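Long-range contacts in polyphosphate kinase (Porphyromonas gingivalis, PDB 2O8R), which probably catalyses the reversible transfer of the terminal phosphate of ATP to a growing chain of inorganic polyphosphate: residues A[57-61]-A[83-87]; A[552-556]-A[573-577]. The protein carries 3 engineered substitutions. All blocks are in the same frame, centred on the assembly; numbering follows the deposited sequence.

Contact 1 joins two helices of the N-terminal domain, 35-63 and 83-112, whereas contact 2 sets a helix of the second C-terminal, phospholipase D-like domain against a loop of the same domain. Their centres lie about 23 Å apart and no atoms touch between them. Contact 1 is partly buried and apolar across its interface, with H60 turned to a partner outside the pair; contact 2 is wholly buried, and a tyrosine hydroxyl adds a polar bond to its aliphatic packing. The N-terminal part of the chain borders both: D14 and M15 of helix 13-29 flank contact 1, while Y8 to F11 and S16 reach contact 2.

Contact 1 of 2, residues A[57-61]-A[83-87]; sequences VAYHQ and ILQAI
Imidazole nitrogen NE2 of H60 is hydrogen-bonded to OD2 of D14 in helix 13-29, while a face of the same ring receives methyl CG2 of I83. This pairing belongs to an antiparallel helix hairpin of the N-terminal domain, where residues 57-61 and 83-87, on helices 35-63 and 83-112, run at 148° to each other and their local axes approach to 10.5 Å; much of the connection between the helices is not modelled. I83 CG2 stands 3.6 Å from the H60 ring centroid and 17° off the normal, a CH-pi contact displaced toward the CD2-NE2 side of the ring. With CG of H60 anti to its carbonyl carbon (chi1 -67°), the imidazole turns a face to I83 CG2 while NE2 remains bonded to D14. The aspartate might favour a protonated imidazole.

L84 slots in beside H60: its CD2 lies 3.8 Å from H60 CB and also reaches the V57 side chain, whereas CD1 meets the aliphatic part of Q61, 3.8 Å from CG. Farther along the hairpin, V57 and I87 form the buried end, where F52 touches both and M15 packs on I87. There CG2 of V57 lies 4.0 Å from both CG2 and CD1 of I87.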
loop_
_atom_site.group_PDB
_atom_site.type_symbol
_atom_site.label_atom_id
_atom_site.label_comp_id
_atom_site.label_asym_id
_atom_site.label_seq_id
_atom_site.Cartn_x
_atom_site.Cartn_y
_atom_site.Cartn_z
ATOM N N VAL A 57 16.712 -12.018 20.083
ATOM C CA VAL A 57 16.421 -13.119 21.001
ATOM C C VAL A 57 16.480 -14.440 20.239
ATOM O O VAL A 57 17.013 -15.439 20.741
ATOM C CB VAL A 57 15.066 -12.925 21.739
ATOM C CG1 VAL A 57 14.454 -14.256 22.166
ATOM C CG2 VAL A 57 15.249 -12.033 22.947
ATOM N N ALA A 58 15.968 -14.417 19.010
ATOM C CA ALA A 58 16.034 -15.561 18.107
ATOM C C ALA A 58 17.473 -16.015 17.874
ATOM O O ALA A 58 17.770 -17.212 17.964
ATOM C CB ALA A 58 15.363 -15.234 16.786
ATOM N N TYR A 59 18.353 -15.054 17.584
ATOM C CA TYR A 59 19.778 -15.327 17.427
ATOM C C TYR A 59 20.357 -16.057 18.632
ATOM O O TYR A 59 21.019 -17.084 18.481
ATOM C CB TYR A 59 20.566 -14.042 17.175
ATOM C CG TYR A 59 22.061 -14.212 17.359
ATOM C CD1 TYR A 59 22.850 -14.790 16.364
ATOM C CD2 TYR A 59 22.686 -13.796 18.533
ATOM C CE1 TYR A 59 24.218 -14.953 16.538
ATOM C CE2 TYR A 59 24.045 -13.952 18.716
ATOM C CZ TYR A 59 24.807 -14.531 17.719
ATOM O OH TYR A 59 26.159 -14.684 17.918
ATOM N N HIS A 60 20.097 -15.530 19.825
ATOM C CA HIS A 60 20.585 -16.147 21.053
ATOM C C HIS A 60 19.959 -17.509 21.323
ATOM O O HIS A 60 20.543 -18.337 22.016
ATOM C CB HIS A 60 20.347 -15.231 22.242
ATOM C CG HIS A 60 21.152 -13.973 22.203
ATOM N ND1 HIS A 60 22.480 -13.954 21.835
ATOM C CD2 HIS A 60 20.825 -12.694 22.500
ATOM C CE1 HIS A 60 22.935 -12.716 21.903
ATOM N NE2 HIS A 60 21.952 -11.931 22.307
ATOM N N GLN A 61 18.768 -17.733 20.780
ATOM C CA GLN A 61 18.116 -19.030 20.903
ATOM C C GLN A 61 18.730 -20.048 19.950
ATOM O O GLN A 61 18.813 -21.237 20.269
ATOM C CB GLN A 61 16.616 -18.901 20.656
ATOM C CG GLN A 61 15.879 -18.221 21.795
ATOM C CD GLN A 61 14.465 -17.877 21.430
ATOM O OE1 GLN A 61 13.588 -17.816 22.291
ATOM N NE2 GLN A 61 14.224 -17.655 20.141
ATOM N N ILE A 83 22.723 -14.525 29.075
ATOM C CA ILE A 83 22.204 -13.460 28.222
ATOM C C ILE A 83 20.672 -13.547 28.080
ATOM O O ILE A 83 19.978 -12.582 28.423
ATOM C CB ILE A 83 22.968 -13.394 26.870
ATOM C CG1 ILE A 83 24.260 -12.578 27.049
ATOM C CG2 ILE A 83 22.132 -12.777 25.777
ATOM C CD1 ILE A 83 25.432 -12.968 26.111
ATOM N N LEU A 84 20.152 -14.707 27.657
ATOM C CA LEU A 84 18.691 -14.913 27.511
ATOM C C LEU A 84 17.897 -14.751 28.805
ATOM O O LEU A 84 16.781 -14.230 28.789
ATOM C CB LEU A 84 18.360 -16.274 26.881
ATOM C CG LEU A 84 18.411 -16.402 25.355
ATOM C CD1 LEU A 84 18.061 -17.815 24.920
ATOM C CD2 LEU A 84 17.477 -15.404 24.688
ATOM N N GLN A 85 18.471 -15.203 29.914
ATOM C CA GLN A 85 17.832 -15.084 31.216
ATOM C C GLN A 85 17.815 -13.626 31.659
ATOM O O GLN A 85 16.855 -13.175 32.281
ATOM C CB GLN A 85 18.577 -15.937 32.234
ATOM C CG GLN A 85 17.968 -15.945 33.618
ATOM C CD GLN A 85 19.024 -16.019 34.706
ATOM O OE1 GLN A 85 20.219 -16.156 34.426
ATOM N NE2 GLN A 85 18.589 -15.920 35.957
ATOM N N ALA A 86 18.872 -12.891 31.320
ATOM C CA ALA A 86 18.974 -11.478 31.662
ATOM C C ALA A 86 17.958 -10.645 30.894
ATOM O O ALA A 86 17.296 -9.780 31.475
ATOM C CB ALA A 86 20.380 -10.968 31.412
ATOM N N ILE A 87 17.840 -10.911 29.595
ATOM C CA ILE A 87 16.836 -10.253 28.762
ATOM C C ILE A 87 15.449 -10.442 29.366
ATOM O O ILE A 87 14.747 -9.474 29.653
ATOM C CB ILE A 87 16.837 -10.800 27.311
ATOM C CG1 ILE A 87 18.137 -10.447 26.599
ATOM C CG2 ILE A 87 15.642 -10.256 26.509
ATOM C CD1 ILE A 87 18.366 -11.253 25.360
#

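Contact 2 of 2, residues A[552-556]-A[573-577]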
loop_
_atom_site.group_PDB
_atom_site.type_symbol
_atom_site.label_atom_id
_atom_site.label_comp_id
_atom_site.label_asym_id
_atom_site.label_seq_id
_atom_site.Cartn_x
_atom_site.Cartn_y
_atom_site.Cartn_z
ATOM N N ILE A 552 36.021 1.945 20.524
ATOM C CA ILE A 552 35.724 2.221 21.916
ATOM C C ILE A 552 37.025 2.224 22.720
ATOM O O ILE A 552 37.253 3.110 23.549
ATOM C CB ILE A 552 34.677 1.249 22.489
ATOM C CG1 ILE A 552 33.332 1.468 21.786
ATOM C CG2 ILE A 552 34.494 1.486 23.970
ATOM C CD1 ILE A 552 32.192 0.618 22.309
ATOM N N THR A 553 37.908 1.277 22.422
ATOM C CA THR A 553 39.183 1.184 23.130
ATOM C C THR A 553 40.050 2.425 22.888
ATOM O O THR A 553 40.673 2.946 23.811
ATOM C CB THR A 553 39.955 -0.110 22.767
ATOM O OG1 THR A 553 39.093 -1.249 22.901
ATOM C CG2 THR A 553 41.123 -0.294 23.686
ATOM N N GLN A 554 40.061 2.904 21.650
ATOM C CA GLN A 554 40.737 4.154 21.307
ATOM C C GLN A 554 40.170 5.329 22.110
ATOM O O GLN A 554 40.913 6.196 22.574
ATOM C CB GLN A 554 40.619 4.423 19.804
ATOM C CG GLN A 554 40.952 3.197 18.967
ATOM C CD GLN A 554 40.987 3.458 17.474
ATOM O OE1 GLN A 554 40.994 4.603 17.027
ATOM N NE2 GLN A 554 41.026 2.385 16.692
ATOM N N LEU A 555 38.851 5.338 22.284
ATOM C CA LEU A 555 38.195 6.407 23.012
ATOM C C LEU A 555 38.625 6.383 24.465
ATOM O O LEU A 555 38.956 7.427 25.033
ATOM C CB LEU A 555 36.679 6.294 22.890
ATOM C CG LEU A 555 36.108 6.479 21.486
ATOM C CD1 LEU A 555 34.630 6.108 21.470
ATOM C CD2 LEU A 555 36.332 7.899 20.969
ATOM N N TYR A 556 38.630 5.183 25.046
ATOM C CA TYR A 556 39.112 4.964 26.407
ATOM C C TYR A 556 40.551 5.450 26.569
ATOM O O TYR A 556 40.889 6.110 27.561
ATOM C CB TYR A 556 39.072 3.485 26.754
ATOM C CG TYR A 556 37.714 2.929 27.113
ATOM C CD1 TYR A 556 36.845 3.628 27.946
ATOM C CD2 TYR A 556 37.312 1.673 26.649
ATOM C CE1 TYR A 556 35.603 3.099 28.292
ATOM C CE2 TYR A 556 36.088 1.135 27.004
ATOM C CZ TYR A 556 35.241 1.854 27.815
ATOM O OH TYR A 556 34.031 1.319 28.143
ATOM N N CYS A 573 24.974 1.751 23.250
ATOM C CA CYS A 573 26.293 2.205 23.620
ATOM C C CYS A 573 26.988 1.203 24.541
ATOM O O CYS A 573 26.468 0.868 25.597
ATOM C CB CYS A 573 26.208 3.557 24.296
ATOM S SG CYS A 573 27.809 4.316 24.492
ATOM N N CYS A 574 28.164 0.733 24.136
ATOM C CA CYS A 574 28.886 -0.303 24.889
ATOM C C CYS A 574 30.061 0.255 25.641
ATOM O O CYS A 574 30.711 -0.460 26.394
ATOM C CB CYS A 574 29.394 -1.401 23.965
ATOM S SG CYS A 574 28.099 -2.337 23.152
ATOM N N LEU A 575 30.354 1.524 25.409
ATOM C CA LEU A 575 31.328 2.233 26.206
ATOM C C LEU A 575 30.673 2.501 27.546
ATOM O O LEU A 575 29.555 2.988 27.595
ATOM C CB LEU A 575 31.717 3.537 25.525
ATOM C CG LEU A 575 32.807 4.393 26.160
ATOM C CD1 LEU A 575 33.627 5.068 25.078
ATOM C CD2 LEU A 575 32.213 5.427 27.101
ATOM N N VAL A 576 31.364 2.165 28.627
ATOM C CA VAL A 576 30.815 2.348 29.961
ATOM C C VAL A 576 31.367 3.587 30.651
ATOM O O VAL A 576 32.575 3.713 30.862
ATOM C CB VAL A 576 30.866 1.032 30.813
ATOM C CG1 VAL A 576 31.990 0.147 30.383
ATOM C CG2 VAL A 576 30.859 1.300 32.316
ATOM N N PRO A 577 30.470 4.529 30.973
ATOM C CA PRO A 577 30.868 5.821 31.508
ATOM C C PRO A 577 31.142 5.753 33.002
ATOM O O PRO A 577 30.867 4.726 33.634
ATOM C CB PRO A 577 29.645 6.690 31.239
ATOM C CG PRO A 577 28.500 5.747 31.325
ATOM C CD PRO A 577 29.003 4.406 30.857
#
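Y556 and L575 lie alongside each other and run in opposite directions, the tyrosine reaching from helix 549-560 toward the loop and the leucine from the loop toward the helix. The phenol ring offers one face to L575, whose CD1 lies 4.2 Å above its plane and is shifted toward the rim, while CG approaches CE1 of Y556 obliquely at 3.7 Å. At the far end of the ring, V576 comes to the edge, near the ring plane, and its backbone N donates a nearly straight hydrogen bond to Y556 OH (2.8 Å, N-H...O angle 170°). The hydroxyl also has a weak hydrogen bond with P9 O, and the ring of Y8 meets the phenol with the two planes nearly parallel. Ring packing and the polar grip on OH together limit how the tyrosine can turn within this buried setting.

CG of L575 is placed trans to its backbone N (chi1 -176°), and the side chain so directed also meets I552 and L555. CG2 of I552 packs 3.8 Å from L575 CB and also touches CD1. L555 crosses the leucine at about a right angle, with 3.9 Å between the CD1 atoms of L555 and L575. I552 CD1 lies against the backbone at L575 N and 3.8 Å from C574 CB.

L555 also rests on M539 and L541 of strand 538-543, and L575 on I585 of strand 585-589. The arrangement thus packs the crossover helix of a beta-alpha-beta unit, formed with parallel strands 538-543 and 564-569, against the loop that follows the second strand in the phospholipase D-like fold.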